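PDB 5H5O: diguanylate cyclase from Xanthomonas campestris pv. campestris, which probably makes cyclic di-GMP from two molecules of GTP and, through the cyclic nucleotide-binding domain held in this chain, binds cyclic GMP. Local coordinates for residues F14-G18 / I91-D97; V35-F40 / D75-S79; D54-K58 / V121-Q125. One frame throughout, in Å; residues are numbered along the deposited sequence.

Contact 1 of 3, residues F14-G18 / I91-D97; sequences FARFG and IELAHDD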
loop_
_atom_site.group_PDB
_atom_site.type_symbol
_atom_site.label_atom_id
_atom_site.label_comp_id
_atom_site.label_asym_id
_atom_site.label_seq_id
_atom_site.Cartn_x
_atom_site.Cartn_y
_atom_site.Cartn_z
ATOM N N PHE A 14 14.812 -0.700 11.452
ATOM C CA PHE A 14 13.622 -1.266 12.073
ATOM C C PHE A 14 14.009 -1.975 13.367
ATOM O O PHE A 14 13.277 -1.907 14.355
ATOM C CB PHE A 14 12.919 -2.252 11.135
ATOM C CG PHE A 14 12.026 -1.585 10.103
ATOM C CD1 PHE A 14 10.659 -1.813 10.105
ATOM C CD2 PHE A 14 12.556 -0.716 9.158
ATOM C CE1 PHE A 14 9.825 -1.193 9.164
ATOM C CE2 PHE A 14 11.741 -0.106 8.217
ATOM C CZ PHE A 14 10.363 -0.357 8.220
ATOM N N ALA A 15 15.144 -2.675 13.347
ATOM C CA ALA A 15 15.647 -3.310 14.569
ATOM C C ALA A 15 15.857 -2.278 15.675
ATOM O O ALA A 15 15.397 -2.462 16.801
ATOM C CB ALA A 15 16.947 -4.061 14.284
ATOM N N ARG A 16 16.540 -1.184 15.360
ATOM C CA ARG A 16 16.813 -0.151 16.371
ATOM C C ARG A 16 15.593 0.609 16.914
ATOM O O ARG A 16 15.503 0.871 18.110
ATOM C CB ARG A 16 17.877 0.824 15.869
ATOM C CG ARG A 16 19.273 0.181 15.838
ATOM C CD ARG A 16 20.325 1.142 15.406
ATOM N NE ARG A 16 20.385 2.288 16.294
ATOM C CZ ARG A 16 21.014 2.307 17.465
ATOM N NH1 ARG A 16 21.664 1.228 17.907
ATOM N NH2 ARG A 16 20.996 3.419 18.199
ATOM N N PHE A 17 14.657 0.960 16.041
ATOM C CA PHE A 17 13.450 1.677 16.466
ATOM C C PHE A 17 12.450 0.745 17.143
ATOM O O PHE A 17 11.614 1.179 17.928
ATOM C CB PHE A 17 12.799 2.402 15.275
ATOM C CG PHE A 17 13.472 3.692 14.923
ATOM C CD1 PHE A 17 12.883 4.906 15.245
ATOM C CD2 PHE A 17 14.723 3.696 14.304
ATOM C CE1 PHE A 17 13.521 6.112 14.941
ATOM C CE2 PHE A 17 15.353 4.884 13.985
ATOM C CZ PHE A 17 14.749 6.103 14.309
ATOM N N GLY A 18 12.547 -0.545 16.839
ATOM C CA GLY A 18 11.639 -1.520 17.417
ATOM C C GLY A 18 12.263 -2.258 18.584
ATOM O O GLY A 18 13.026 -1.678 19.360
ATOM N N ILE A 91 11.987 -9.111 14.777
ATOM C CA ILE A 91 11.899 -7.688 15.105
ATOM C C ILE A 91 10.422 -7.340 15.254
ATOM O O ILE A 91 9.610 -7.615 14.365
ATOM C CB ILE A 91 12.498 -6.801 14.006
ATOM C CG1 ILE A 91 14.006 -7.058 13.877
ATOM C CG2 ILE A 91 12.201 -5.305 14.289
ATOM C CD1 ILE A 91 14.535 -6.695 12.503
ATOM N N GLU A 92 10.070 -6.762 16.395
ATOM C CA GLU A 92 8.714 -6.291 16.628
ATOM C C GLU A 92 8.686 -4.763 16.571
ATOM O O GLU A 92 9.377 -4.091 17.335
ATOM C CB GLU A 92 8.218 -6.796 17.970
ATOM C CG GLU A 92 6.838 -6.317 18.386
ATOM C CD GLU A 92 6.446 -6.856 19.753
ATOM O OE1 GLU A 92 6.331 -8.088 19.908
ATOM O OE2 GLU A 92 6.262 -6.043 20.675
ATOM N N LEU A 93 7.881 -4.224 15.658
ATOM C CA LEU A 93 7.800 -2.785 15.444
ATOM C C LEU A 93 6.395 -2.271 15.778
ATOM O O LEU A 93 5.428 -2.593 15.095
ATOM C CB LEU A 93 8.152 -2.494 13.990
ATOM C CG LEU A 93 8.778 -1.192 13.477
ATOM C CD1 LEU A 93 7.725 -0.265 13.011
ATOM C CD2 LEU A 93 9.744 -0.502 14.456
ATOM N N ALA A 94 6.294 -1.483 16.843
ATOM C CA ALA A 94 5.012 -0.977 17.310
ATOM C C ALA A 94 4.597 0.296 16.583
ATOM O O ALA A 94 5.416 0.976 15.960
ATOM C CB ALA A 94 5.046 -0.740 18.832
ATOM N N HIS A 95 3.310 0.607 16.687
ATOM C CA HIS A 95 2.718 1.782 16.061
ATOM C C HIS A 95 3.532 3.053 16.307
ATOM O O HIS A 95 3.866 3.773 15.363
ATOM C CB HIS A 95 1.286 1.963 16.584
ATOM C CG HIS A 95 0.563 3.123 15.980
ATOM N ND1 HIS A 95 0.599 4.389 16.527
ATOM C CD2 HIS A 95 -0.214 3.210 14.875
ATOM C CE1 HIS A 95 -0.129 5.204 15.784
ATOM N NE2 HIS A 95 -0.632 4.514 14.775
ATOM N N ASP A 96 3.844 3.322 17.575
ATOM C CA ASP A 96 4.628 4.496 17.958
ATOM C C ASP A 96 6.045 4.453 17.396
ATOM O O ASP A 96 6.592 5.494 17.006
ATOM C CB ASP A 96 4.691 4.640 19.486
ATOM C CG ASP A 96 3.362 5.079 20.093
ATOM O OD1 ASP A 96 2.493 5.578 19.339
ATOM O OD2 ASP A 96 3.196 4.932 21.328
ATOM N N ASP A 97 6.632 3.252 17.362
ATOM C CA ASP A 97 7.967 3.061 16.806
ATOM C C ASP A 97 7.951 3.468 15.337
ATOM O O ASP A 97 8.851 4.156 14.859
ATOM C CB ASP A 97 8.410 1.583 16.896
ATOM C CG ASP A 97 8.487 1.060 18.326
ATOM O OD1 ASP A 97 8.627 1.876 19.261
ATOM O OD2 ASP A 97 8.414 -0.182 18.512
#
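F14 and L93 bring the end of helix 8-17 onto strand 88-93 of the cyclic nucleotide-binding domain, a cupin-type beta fold flanked by helices, where an opening helix packs against the strand that leads into helix 95-104. Most of the interaction is apolar. The F14 ring crosses the leucine at about a right angle, with CD1 of F14 lying 3.9 Å from CG of L93. Because L93 has CG anti to its backbone N (chi1 -152°), its CD2 is left over the end of the helix, 3.7 Å from CA of G18. Further back on the strand I91 covers the preceding helical turn with two of its arms: CG2 rests 3.6 Å from the carbonyl O of F14, while CD1 reaches CB of A15 at 4.0 Å. The F14 ring also meets that of F112 and touches L101, so it joins the opening helix to both helices that follow the barrel.

Backbone packing forms the second class. G18 is the first residue to leave the helix, and its CA lies 3.4 Å from the carbonyl O of E92, so the two backbones come close here. The side chain of E92 leaves the backbone away from segment 14-18, and its carboxylate forms a salt bridge with R21.

The polar component is carried by D97, which makes no hydrogen bond across the contact although it presses on the F17 carbonyl. One carboxylate oxygen, OD1, forms a salt bridge with R100. The other bonds back to the start of helix 95-104: the amide N of A94, the N-cap residue, donates to OD2 of D97 over 3.0 Å and approaches from 39° above the carboxylate plane.

Contact 2 of 3, residues V35-F40 / D75-S79; sequences VGTQMF and DHARS. With PCG (cyclic guanosine monophosphate), chain C.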
loop_
_atom_site.group_PDB
_atom_site.type_symbol
_atom_site.label_atom_id
_atom_site.label_comp_id
_atom_site.label_asym_id
_atom_site.label_seq_id
_atom_site.Cartn_x
_atom_site.Cartn_y
_atom_site.Cartn_z
ATOM N N VAL A 35 -7.267 -8.055 16.796
ATOM C CA VAL A 35 -6.753 -6.706 16.707
ATOM C C VAL A 35 -5.239 -6.838 16.710
ATOM O O VAL A 35 -4.697 -7.776 17.287
ATOM C CB VAL A 35 -7.226 -5.874 17.928
ATOM C CG1 VAL A 35 -6.883 -6.589 19.220
ATOM C CG2 VAL A 35 -6.615 -4.483 17.925
ATOM N N GLY A 36 -4.537 -5.927 16.053
ATOM C CA GLY A 36 -3.084 -5.983 16.089
ATOM C C GLY A 36 -2.495 -4.760 15.430
ATOM O O GLY A 36 -2.803 -4.477 14.280
ATOM N N THR A 37 -1.647 -4.035 16.150
ATOM C CA THR A 37 -1.138 -2.772 15.644
ATOM C C THR A 37 0.379 -2.786 15.459
ATOM O O THR A 37 0.986 -1.750 15.220
ATOM C CB THR A 37 -1.515 -1.624 16.582
ATOM O OG1 THR A 37 -0.996 -1.910 17.886
ATOM C CG2 THR A 37 -3.036 -1.491 16.662
ATOM N N GLN A 38 0.999 -3.953 15.561
ATOM C CA GLN A 38 2.433 -4.013 15.311
ATOM C C GLN A 38 2.708 -4.916 14.133
ATOM O O GLN A 38 1.918 -5.810 13.841
ATOM C CB GLN A 38 3.192 -4.519 16.538
ATOM C CG GLN A 38 2.729 -5.852 16.983
ATOM C CD GLN A 38 1.826 -5.772 18.177
ATOM O OE1 GLN A 38 0.604 -5.673 18.042
ATOM N NE2 GLN A 38 2.420 -5.823 19.368
HETATM N N MSE A 39 3.818 -4.662 13.441
HETATM C CA MSE A 39 4.274 -5.559 12.394
HETATM C C MSE A 39 5.511 -6.280 12.887
HETATM O O MSE A 39 6.081 -5.924 13.927
HETATM C CB MSE A 39 4.628 -4.807 11.119
HETATM C CG MSE A 39 5.789 -3.847 11.279
HETATM SE SE MSE A 39 6.366 -3.213 9.542
HETATM C CE MSE A 39 7.306 -4.792 8.897
ATOM N N PHE A 40 5.940 -7.270 12.119
ATOM C CA PHE A 40 7.067 -8.107 12.514
ATOM C C PHE A 40 8.024 -8.403 11.373
ATOM O O PHE A 40 7.609 -8.570 10.232
ATOM C CB PHE A 40 6.549 -9.427 13.074
ATOM C CG PHE A 40 5.712 -9.266 14.296
ATOM C CD1 PHE A 40 6.306 -9.184 15.548
ATOM C CD2 PHE A 40 4.328 -9.178 14.200
ATOM C CE1 PHE A 40 5.530 -9.025 16.689
ATOM C CE2 PHE A 40 3.552 -9.020 15.331
ATOM C CZ PHE A 40 4.151 -8.939 16.577
ATOM N N ASP A 75 -7.956 -0.508 13.356
ATOM C CA ASP A 75 -9.022 -1.497 13.528
ATOM C C ASP A 75 -9.011 -2.606 12.479
ATOM O O ASP A 75 -10.031 -3.250 12.243
ATOM C CB ASP A 75 -10.393 -0.822 13.578
ATOM C CG ASP A 75 -10.411 0.375 14.500
ATOM O OD1 ASP A 75 -10.495 0.186 15.734
ATOM O OD2 ASP A 75 -10.332 1.509 13.986
ATOM N N HIS A 76 -7.855 -2.820 11.856
ATOM C CA HIS A 76 -7.649 -3.960 10.973
ATOM C C HIS A 76 -7.755 -5.227 11.793
ATOM O O HIS A 76 -7.296 -5.277 12.935
ATOM C CB HIS A 76 -6.255 -3.892 10.356
ATOM C CG HIS A 76 -5.900 -5.074 9.505
ATOM N ND1 HIS A 76 -6.533 -5.348 8.314
ATOM C CD2 HIS A 76 -4.956 -6.039 9.665
ATOM C CE1 HIS A 76 -6.001 -6.435 7.778
ATOM N NE2 HIS A 76 -5.044 -6.873 8.577
ATOM N N ALA A 77 -8.353 -6.256 11.213
ATOM C CA ALA A 77 -8.356 -7.568 11.845
ATOM C C ALA A 77 -7.345 -8.439 11.113
ATOM O O ALA A 77 -7.354 -8.499 9.885
ATOM C CB ALA A 77 -9.731 -8.193 11.777
ATOM N N ARG A 78 -6.474 -9.093 11.877
ATOM C CA ARG A 78 -5.409 -9.930 11.320
ATOM C C ARG A 78 -5.957 -10.887 10.256
ATOM O O ARG A 78 -6.867 -11.685 10.527
ATOM C CB ARG A 78 -4.709 -10.729 12.428
ATOM C CG ARG A 78 -3.973 -9.899 13.492
ATOM C CD ARG A 78 -2.794 -9.128 12.927
ATOM N NE ARG A 78 -1.884 -8.674 13.980
ATOM C CZ ARG A 78 -0.895 -7.804 13.774
ATOM N NH1 ARG A 78 -0.703 -7.295 12.556
ATOM N NH2 ARG A 78 -0.110 -7.426 14.780
ATOM N N SER A 79 -5.407 -10.784 9.050
ATOM C CA SER A 79 -5.827 -11.611 7.921
ATOM C C SER A 79 -5.402 -13.077 8.078
ATOM O O SER A 79 -5.939 -13.965 7.432
ATOM C CB SER A 79 -5.230 -11.072 6.631
ATOM O OG SER A 79 -5.422 -9.685 6.540
HETATM P PA PCG C . -1.839 -8.764 9.005
HETATM O O1A PCG C . -1.336 -7.898 10.110
HETATM O O2A PCG C . -3.165 -8.821 8.313
HETATM O "O5'" PCG C . -1.480 -9.896 9.549
HETATM C "C5'" PCG C . -1.521 -11.039 8.689
HETATM C "C4'" PCG C . -0.503 -10.712 7.630
HETATM O "O4'" PCG C . -0.259 -11.580 6.553
HETATM C "C3'" PCG C . -0.778 -9.388 6.988
HETATM O "O3'" PCG C . -0.850 -8.365 8.017
HETATM C "C2'" PCG C . 0.344 -9.349 5.987
HETATM O "O2'" PCG C . 1.561 -8.732 6.415
HETATM C "C1'" PCG C . 0.617 -10.836 5.713
HETATM N N9 PCG C . 0.286 -11.561 4.440
HETATM C C8 PCG C . 1.122 -12.383 3.795
HETATM N N7 PCG C . 0.562 -12.886 2.682
HETATM C C5 PCG C . -0.659 -12.393 2.586
HETATM C C6 PCG C . -1.793 -12.516 1.632
HETATM O O6 PCG C . -1.674 -13.242 0.639
HETATM N N1 PCG C . -2.939 -11.821 1.876
HETATM C C2 PCG C . -3.079 -11.023 2.961
HETATM N N2 PCG C . -4.240 -10.361 3.147
HETATM N N3 PCG C . -2.066 -10.860 3.892
HETATM C C4 PCG C . -0.864 -11.509 3.747
HETATM O O HOH W 1 -2.229 -9.338 16.527
HETATM O O HOH W 2 -4.474 -6.367 12.859
HETATM O O HOH W 3 -6.289 -3.874 14.832
HETATM O O HOH W 4 0.138 -8.742 17.492
#
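R78 and Q38 meet through a guanidinium that serves both cyclic GMP and the protein backbone. NH1 of R78 donates to O1A of the cyclic phosphate over 2.6 Å and, weakly, to the carbonyls of Q38 and G67. NH2 of R78 takes the strong bond to the carbonyl O of Q38, 2.8 Å long and nearly straight (163°), which lies on a lone pair in the carbonyl plane. The second phosphate oxygen is gripped three times: NE2 of H76 reaches O2A in the plane of the imidazole at 2.7 Å, and both the backbone N and the hydroxyl OG of S79 donate to O2A as well.

In the second shell lies what fixes the orientation of the guanidinium. CA of G36 sits over one of its faces, 3.6 Å from NE of R78, and the ring of F40 offers CE2 to NH2 at its edge, the two planes turned 47° apart. A bend at chi2 of R78 (-65°) turns the chain so that its head falls between the phosphate and segment 35-40. Outside the two segments, F30 adds a cation-pi contact to R78.

Ordered waters fill in the outer shell. One accepts from NE of R78 and donates to the V35 carbonyl; another accepts from NH2 and donates weakly to OE1 of Q38. Two more tie the carbonyl of H76 to G36, one through its N and one through its O.

Residues 75-79 belong to the phosphate-binding cassette of the family, whose other parts include G67 and E68. In this complex one cation bridges the phosphate and the carbonyl just before strand 39-44, so the anion probably offsets the charge of the buried guanidinium.

Contact 3 of 3, residues D54-K58 / V121-Q125; sequences DLMLK and VNNEQ. With PCG (cyclic guanosine monophosphate), chain C.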
loop_
_atom_site.group_PDB
_atom_site.type_symbol
_atom_site.label_atom_id
_atom_site.label_comp_id
_atom_site.label_asym_id
_atom_site.label_seq_id
_atom_site.Cartn_x
_atom_site.Cartn_y
_atom_site.Cartn_z
ATOM N N ASP A 54 -9.242 -23.383 3.217
ATOM C CA ASP A 54 -8.421 -24.500 2.779
ATOM C C ASP A 54 -7.191 -24.008 2.042
ATOM O O ASP A 54 -6.617 -24.710 1.208
ATOM C CB ASP A 54 -9.258 -25.420 1.911
ATOM C CG ASP A 54 -10.294 -26.168 2.719
ATOM O OD1 ASP A 54 -11.324 -26.592 2.152
ATOM O OD2 ASP A 54 -10.067 -26.321 3.939
ATOM N N LEU A 55 -6.793 -22.786 2.370
ATOM C CA LEU A 55 -5.684 -22.142 1.694
ATOM C C LEU A 55 -4.351 -22.747 2.111
ATOM O O LEU A 55 -4.209 -23.281 3.210
ATOM C CB LEU A 55 -5.703 -20.641 1.983
ATOM C CG LEU A 55 -6.992 -19.967 1.510
ATOM C CD1 LEU A 55 -7.098 -18.538 2.032
ATOM C CD2 LEU A 55 -7.071 -20.009 -0.015
HETATM N N MSE A 56 -3.390 -22.680 1.202
HETATM C CA MSE A 56 -2.002 -23.003 1.498
HETATM C C MSE A 56 -1.484 -22.158 2.660
HETATM O O MSE A 56 -1.834 -20.978 2.792
HETATM C CB MSE A 56 -1.145 -22.699 0.267
HETATM C CG MSE A 56 -1.372 -23.628 -0.898
HETATM SE SE MSE A 56 -0.494 -25.309 -0.539
HETATM C CE MSE A 56 1.358 -24.761 -0.858
ATOM N N LEU A 57 -0.647 -22.751 3.500
ATOM C CA LEU A 57 0.120 -21.963 4.464
ATOM C C LEU A 57 1.207 -21.158 3.761
ATOM O O LEU A 57 1.712 -21.573 2.720
ATOM C CB LEU A 57 0.772 -22.857 5.506
ATOM C CG LEU A 57 -0.153 -23.607 6.448
ATOM C CD1 LEU A 57 0.663 -24.579 7.298
ATOM C CD2 LEU A 57 -0.899 -22.612 7.304
ATOM N N LYS A 58 1.555 -20.002 4.331
ATOM C CA LYS A 58 2.722 -19.253 3.881
ATOM C C LYS A 58 3.813 -19.338 4.928
ATOM O O LYS A 58 3.549 -19.219 6.126
ATOM C CB LYS A 58 2.382 -17.792 3.599
ATOM C CG LYS A 58 1.780 -17.542 2.238
ATOM C CD LYS A 58 1.677 -16.043 1.972
ATOM C CE LYS A 58 1.100 -15.753 0.591
ATOM N NZ LYS A 58 0.864 -14.290 0.375
ATOM N N VAL A 121 -0.778 -5.907 -3.223
ATOM C CA VAL A 121 -1.606 -6.021 -4.419
ATOM C C VAL A 121 -1.403 -7.403 -5.040
ATOM O O VAL A 121 -2.313 -7.962 -5.660
ATOM C CB VAL A 121 -1.328 -4.878 -5.417
ATOM C CG1 VAL A 121 -1.959 -5.162 -6.783
ATOM C CG2 VAL A 121 -1.853 -3.572 -4.842
ATOM N N ASN A 122 -0.223 -7.968 -4.811
ATOM C CA ASN A 122 0.086 -9.317 -5.262
ATOM C C ASN A 122 -0.148 -10.371 -4.176
ATOM O O ASN A 122 0.489 -11.422 -4.184
ATOM C CB ASN A 122 1.534 -9.396 -5.758
ATOM C CG ASN A 122 1.760 -8.610 -7.034
ATOM O OD1 ASN A 122 0.814 -8.280 -7.749
ATOM N ND2 ASN A 122 3.017 -8.306 -7.327
ATOM N N ASN A 123 -1.074 -10.099 -3.258
ATOM C CA ASN A 123 -1.366 -11.039 -2.172
ATOM C C ASN A 123 -2.815 -11.542 -2.109
ATOM O O ASN A 123 -3.502 -11.602 -3.126
ATOM C CB ASN A 123 -0.924 -10.467 -0.818
ATOM C CG ASN A 123 -2.041 -9.751 -0.089
ATOM O OD1 ASN A 123 -1.841 -9.215 1.000
ATOM N ND2 ASN A 123 -3.226 -9.737 -0.686
ATOM N N GLU A 124 -3.262 -11.914 -0.912
ATOM C CA GLU A 124 -4.570 -12.538 -0.726
ATOM C C GLU A 124 -4.589 -13.966 -1.262
ATOM O O GLU A 124 -4.629 -14.180 -2.473
ATOM C CB GLU A 124 -5.665 -11.714 -1.401
ATOM C CG GLU A 124 -7.045 -11.927 -0.803
ATOM C CD GLU A 124 -7.020 -11.956 0.710
ATOM O OE1 GLU A 124 -6.029 -12.456 1.278
ATOM O OE2 GLU A 124 -7.990 -11.475 1.332
ATOM N N GLN A 125 -4.580 -14.929 -0.346
ATOM C CA GLN A 125 -4.600 -16.338 -0.707
ATOM C C GLN A 125 -6.029 -16.863 -0.787
ATOM O O GLN A 125 -6.875 -16.286 -1.475
ATOM C CB GLN A 125 -3.787 -17.161 0.298
ATOM C CG GLN A 125 -3.037 -18.327 -0.328
ATOM C CD GLN A 125 -1.920 -18.855 0.553
ATOM O OE1 GLN A 125 -2.152 -19.269 1.687
ATOM N NE2 GLN A 125 -0.701 -18.852 0.028
HETATM P PA PCG C . -1.839 -8.764 9.005
HETATM O O1A PCG C . -1.336 -7.898 10.110
HETATM O O2A PCG C . -3.165 -8.821 8.313
HETATM O "O5'" PCG C . -1.480 -9.896 9.549
HETATM C "C5'" PCG C . -1.521 -11.039 8.689
HETATM C "C4'" PCG C . -0.503 -10.712 7.630
HETATM O "O4'" PCG C . -0.259 -11.580 6.553
HETATM C "C3'" PCG C . -0.778 -9.388 6.988
HETATM O "O3'" PCG C . -0.850 -8.365 8.017
HETATM C "C2'" PCG C . 0.344 -9.349 5.987
HETATM O "O2'" PCG C . 1.561 -8.732 6.415
HETATM C "C1'" PCG C . 0.617 -10.836 5.713
HETATM N N9 PCG C . 0.286 -11.561 4.440
HETATM C C8 PCG C . 1.122 -12.383 3.795
HETATM N N7 PCG C . 0.562 -12.886 2.682
HETATM C C5 PCG C . -0.659 -12.393 2.586
HETATM C C6 PCG C . -1.793 -12.516 1.632
HETATM O O6 PCG C . -1.674 -13.242 0.639
HETATM N N1 PCG C . -2.939 -11.821 1.876
HETATM C C2 PCG C . -3.079 -11.023 2.961
HETATM N N2 PCG C . -4.240 -10.361 3.147
HETATM N N3 PCG C . -2.066 -10.860 3.892
HETATM C C4 PCG C . -0.864 -11.509 3.747
#
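L55 and Q125 are the closest backbone pair, with CA atoms 6.4 Å apart, where the loop before strand 58-60 passes the irregular tail that follows helix 106-121. Both methyl branches of L55 press on the end of the modelled chain, but Q125 is poorly ordered, so the distance of about 3.4 Å from CD1 and from CD2 of L55 to C of Q125 is approximate. The two side chains slide past each other in opposite directions. Q125 does the same alongside K58, but its amide is probably turned over, so the polar part of this crossing remains doubtful.

The better-defined chemistry runs through the nucleotide. K58 is extended from CG to its tip (chi2 -171°), which carries the ammonium to the Hoogsteen edge of guanine, where NZ donates to N7 over 2.7 Å and to O6 over 2.8 Å. E124 serves the Watson-Crick edge instead: its OE1 receives N1 of the base at 3.2 Å and, weakly, N2. The amide N of E124 adds a weak, bent bond to O6. N123 lies over one face of the guanine, its CB 3.2 Å from O6. A lysine and a glutamate thus read two different edges of one purine, and the ammonium probably complements the partial negative charge of O6 and N7.

V121 meanwhile touches I73 of the second subunit, so this end of the helix also borders the dimer interface. Closing of the base by residues after the last helix, while the phosphate is held deeper in the beta fold, is the lid arrangement known from cyclic nucleotide-binding domains.

The three contacts show how chemistry follows position. Contact 1 is partly buried and mainly apolar, and it lies well away from the nucleotide. Contact 2, also partly buried, adjoins it in the same sheet, where strands 88-93 and 39-44 are neighbours and L93 N and M39 O probably form a hydrogen bond between them; along the chain it is nested within the loop closed by contact 1. Its business, however, is with charge, because it faces the phosphate of cyclic GMP. Contact 3 lies on the surface, its centre about 17 Å from that of contact 2 and without touching it. The ligand joins these two: contact 2 holds the phosphate, contact 3 the guanine.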